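Local coordinates for uncharacterized protein PA2218 (Pseudomonas aeruginosa, PDB 2HDW) that is uncharacterised but has an alpha/beta hydrolase fold and probably acts as a hydrolase, at residues A[144-148]-A[149-153]; A[340-344]-A[345-349]. All coordinates share one frame; numbering follows the deposited sequence.

Contact 1: residues A[144-148]-A[149-153]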
# COMPACT_ATOMS: atom_id res chain seq x y z
N ASN A 144 6.90 6.04 12.14
CA ASN A 144 7.25 6.26 10.75
C ASN A 144 8.59 5.73 10.24
O ASN A 144 9.40 6.48 9.67
CB ASN A 144 7.15 7.76 10.43
CG ASN A 144 5.73 8.28 10.55
OD1 ASN A 144 4.79 7.49 10.69
ND2 ASN A 144 5.56 9.60 10.50
N VAL A 145 8.82 4.45 10.46
CA VAL A 145 10.01 3.79 9.94
C VAL A 145 9.41 2.69 9.06
O VAL A 145 8.28 2.27 9.30
CB VAL A 145 10.89 3.19 11.08
CG1 VAL A 145 10.12 2.15 11.86
CG2 VAL A 145 12.16 2.58 10.49
N ALA A 146 10.12 2.26 8.03
CA ALA A 146 9.59 1.22 7.14
C ALA A 146 10.64 0.18 6.78
O ALA A 146 11.82 0.38 7.01
CB ALA A 146 9.02 1.86 5.87
N SER A 147 10.18 -0.92 6.19
CA SER A 147 11.07 -2.02 5.80
C SER A 147 10.35 -2.89 4.77
O SER A 147 9.16 -3.17 4.93
CB SER A 147 11.43 -2.84 7.03
OG SER A 147 11.66 -4.20 6.72
N PRO A 148 11.05 -3.32 3.71
CA PRO A 148 10.37 -4.16 2.72
C PRO A 148 9.95 -5.50 3.32
O PRO A 148 8.93 -6.08 2.94
CB PRO A 148 11.41 -4.31 1.62
CG PRO A 148 12.70 -4.25 2.37
CD PRO A 148 12.46 -3.12 3.35
N ASP A 149 10.74 -5.97 4.28
CA ASP A 149 10.46 -7.25 4.95
C ASP A 149 9.24 -7.11 5.86
O ASP A 149 8.25 -7.82 5.69
CB ASP A 149 11.68 -7.67 5.79
CG ASP A 149 11.55 -9.07 6.36
OD1 ASP A 149 10.43 -9.49 6.68
OD2 ASP A 149 12.59 -9.75 6.52
N ILE A 150 9.32 -6.19 6.81
CA ILE A 150 8.23 -5.98 7.75
C ILE A 150 6.93 -5.58 7.06
O ILE A 150 5.85 -6.05 7.43
CB ILE A 150 8.59 -4.89 8.79
CG1 ILE A 150 9.79 -5.35 9.62
CG2 ILE A 150 7.39 -4.61 9.71
CD1 ILE A 150 10.26 -4.32 10.67
N ASN A 151 7.02 -4.74 6.04
CA ASN A 151 5.83 -4.31 5.33
C ASN A 151 5.22 -5.45 4.53
O ASN A 151 4.00 -5.57 4.42
CB ASN A 151 6.15 -3.10 4.44
CG ASN A 151 6.34 -1.82 5.26
OD1 ASN A 151 5.83 -1.71 6.38
ND2 ASN A 151 7.07 -0.86 4.71
N THR A 152 6.06 -6.31 3.97
CA THR A 152 5.53 -7.46 3.23
C THR A 152 4.77 -8.30 4.25
O THR A 152 3.68 -8.79 3.98
CB THR A 152 6.67 -8.27 2.58
OG1 THR A 152 7.24 -7.50 1.51
CG2 THR A 152 6.14 -9.59 2.03
N GLU A 153 5.34 -8.45 5.45
CA GLU A 153 4.70 -9.21 6.52
C GLU A 153 3.35 -8.59 6.92
O GLU A 153 2.38 -9.32 7.19
CB GLU A 153 5.64 -9.28 7.74
CG GLU A 153 4.99 -9.68 9.06
CD GLU A 153 4.23 -11.00 8.99
OE1 GLU A 153 4.64 -11.90 8.23
OE2 GLU A 153 3.22 -11.14 9.72
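The side-chain amide of Asn151 has Ser147 O over one face, 3.1 Å from Asn151 CG, while the methyl group of Ala146 lies close to the amide plane, at its rim. Phe292 of helix 289-292 and Trp181 and Met184 of helix 180-191 also touch this side chain. The puckered ring of Pro148 sits beside the backbone N of Asp149, a closeness imposed by the chain, since that N is bonded to Pro148 C; Phe292 and Ser291 pack on the ring. Ser147 caps the first turn. Its OG accepts a nearly straight bond from Ile150 N (3.1 Å, 167° at the hydrogen) and a weak, bent one from Asp149 N, so one oxygen serves two amides at the helix start. Ile150 lies alongside: CG1, placed beside the backbone N by a chi1 of -63°, comes 3.6 Å from Ser147 OG, and the aliphatic branch flanks the cap. Backbone bonds then take over, Asn151 N to Ser147 O (2.9 Å) and Thr152 N to Pro148 O (3.1 Å), the latter donor standing above the carbonyl plane. Thr152 OG1 turns back along the helix to a close approach of 2.6 Å to Pro148 O; Asn187 OD1 is hydrogen-bonded to this hydroxyl, which joins the turn to helix 180-191. Asp149 points its carboxylate away from the turn, and OD1 is bound to Tyr77. A serine N-cap followed by proline in the first helical position, where a missing amide hydrogen costs no helical bond, is a classic helix start. Here it opens helix 148-164, which links strands 126-130 and 173-178 of the alpha/beta hydrolase sheet.

Contact 2: residues A[340-344]-A[345-349]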
# COMPACT_ATOMS: atom_id res chain seq x y z
N PRO A 340 -6.31 4.45 -20.39
CA PRO A 340 -6.01 5.58 -21.27
C PRO A 340 -6.08 6.96 -20.62
O PRO A 340 -7.03 7.29 -19.92
CB PRO A 340 -7.03 5.42 -22.40
CG PRO A 340 -8.19 4.71 -21.74
CD PRO A 340 -7.48 3.69 -20.88
N GLY A 341 -5.04 7.76 -20.87
CA GLY A 341 -4.97 9.12 -20.36
C GLY A 341 -4.93 9.36 -18.87
O GLY A 341 -5.04 10.50 -18.43
N ALA A 342 -4.75 8.31 -18.07
CA ALA A 342 -4.72 8.47 -16.62
C ALA A 342 -3.33 8.74 -16.06
O ALA A 342 -2.32 8.20 -16.54
CB ALA A 342 -5.33 7.24 -15.95
N SER A 343 -3.27 9.60 -15.04
CA SER A 343 -2.01 9.93 -14.40
C SER A 343 -1.84 8.96 -13.24
O SER A 343 -2.63 8.03 -13.09
CB SER A 343 -2.05 11.35 -13.84
OG SER A 343 -2.93 11.41 -12.74
N HIS A 344 -0.83 9.19 -12.41
CA HIS A 344 -0.59 8.34 -11.25
C HIS A 344 -1.65 8.57 -10.19
O HIS A 344 -2.37 7.63 -9.79
CB HIS A 344 0.80 8.62 -10.67
CG HIS A 344 1.14 7.75 -9.49
ND1 HIS A 344 0.67 8.00 -8.22
CD2 HIS A 344 1.86 6.61 -9.40
CE1 HIS A 344 1.08 7.05 -7.40
NE2 HIS A 344 1.80 6.19 -8.09
N VAL A 345 -1.78 9.81 -9.72
CA VAL A 345 -2.76 10.13 -8.69
C VAL A 345 -4.20 9.89 -9.14
O VAL A 345 -5.10 9.77 -8.32
CB VAL A 345 -2.59 11.59 -8.19
CG1 VAL A 345 -3.67 11.93 -7.19
CG2 VAL A 345 -1.22 11.74 -7.52
N ASP A 346 -4.43 9.80 -10.45
CA ASP A 346 -5.79 9.54 -10.94
C ASP A 346 -6.34 8.24 -10.37
O ASP A 346 -7.53 8.13 -10.08
CB ASP A 346 -5.84 9.43 -12.46
CG ASP A 346 -5.96 10.77 -13.15
OD1 ASP A 346 -6.40 11.75 -12.51
OD2 ASP A 346 -5.64 10.82 -14.35
N LEU A 347 -5.47 7.24 -10.22
CA LEU A 347 -5.91 5.94 -9.71
C LEU A 347 -5.96 5.87 -8.19
O LEU A 347 -6.09 4.80 -7.61
CB LEU A 347 -5.03 4.81 -10.27
CG LEU A 347 -5.48 4.19 -11.61
CD1 LEU A 347 -5.64 5.28 -12.66
CD2 LEU A 347 -4.47 3.15 -12.07
N TYR A 348 -5.85 7.03 -7.55
CA TYR A 348 -5.92 7.12 -6.09
C TYR A 348 -7.38 7.28 -5.67
O TYR A 348 -7.87 6.56 -4.80
CB TYR A 348 -5.14 8.35 -5.59
CG TYR A 348 -3.68 8.14 -5.26
CD1 TYR A 348 -2.96 7.07 -5.80
CD2 TYR A 348 -2.99 9.05 -4.45
CE1 TYR A 348 -1.59 6.91 -5.52
CE2 TYR A 348 -1.63 8.90 -4.17
CZ TYR A 348 -0.94 7.82 -4.72
OH TYR A 348 0.40 7.67 -4.46
N ASP A 349 -8.07 8.21 -6.31
CA ASP A 349 -9.46 8.49 -5.95
C ASP A 349 -10.44 8.81 -7.08
O ASP A 349 -11.60 9.10 -6.80
CB ASP A 349 -9.48 9.66 -4.96
CG ASP A 349 -8.91 10.94 -5.55
OD1 ASP A 349 -8.28 10.87 -6.63
OD2 ASP A 349 -9.08 12.03 -4.96
O HOH W 1 -0.04 11.85 -10.99
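Asp346 reaches back to Ser343 along its whole length. Its CB lies 3.5 Å from Ser343 OG; CG, set beside the backbone N by a chi1 of -85°, is 3.1 Å from the same oxygen. At the tip, Asp346 OD1 comes 3.5 Å from Ser343 OG without a hydrogen bond, whereas Asp346 OD2 takes an almost straight bond from Ser343 N (2.8 Å, 173° at the hydrogen), the donor standing above the carboxylate plane, and forms a salt bridge with Arg353. In return Ser343 OG accepts from Asp346 N at 3.2 Å. A water accepts from Val345 N (3.0 Å) and is joined to Ser343 OG by a weak hydrogen bond. Ala342 CB packs on Leu347 CD1 at 3.8 Å. The rings of His344 and Tyr348, four residues apart, meet obliquely, planes at 72°, with the Tyr348 hydroxyl at the edge of the imidazole and in its plane; both side chains also touch Cys179. The reciprocal Ser343-Asp346 pair is a capping box, at the turn leading into the short, weakly bonded helix 346-349. The box brackets His344, in the loop after the last strand, a position consistent with the catalytic histidine of alpha/beta hydrolases.

How the contacts relate
Contacts 1 and 2 lie on opposite sides of the chain's centre, their own centres 26 Å apart and their nearest atoms about 14 Å apart, without touching. In both a serine hydroxyl accepts from the amide three residues on, but contact 1 opens a long helix and 340-349 leads into a single short turn. The region around Cys179 connects them: Cys179, which follows strand 173-178 where alpha/beta hydrolases carry their nucleophile, touches His344 and Tyr348 of contact 2, whereas helix 180-191 just beyond packs on Asn151 and Thr152 of contact 1. Contact 2 is thus consistent with a place in the active site, while contact 1 packs against helix 180-191.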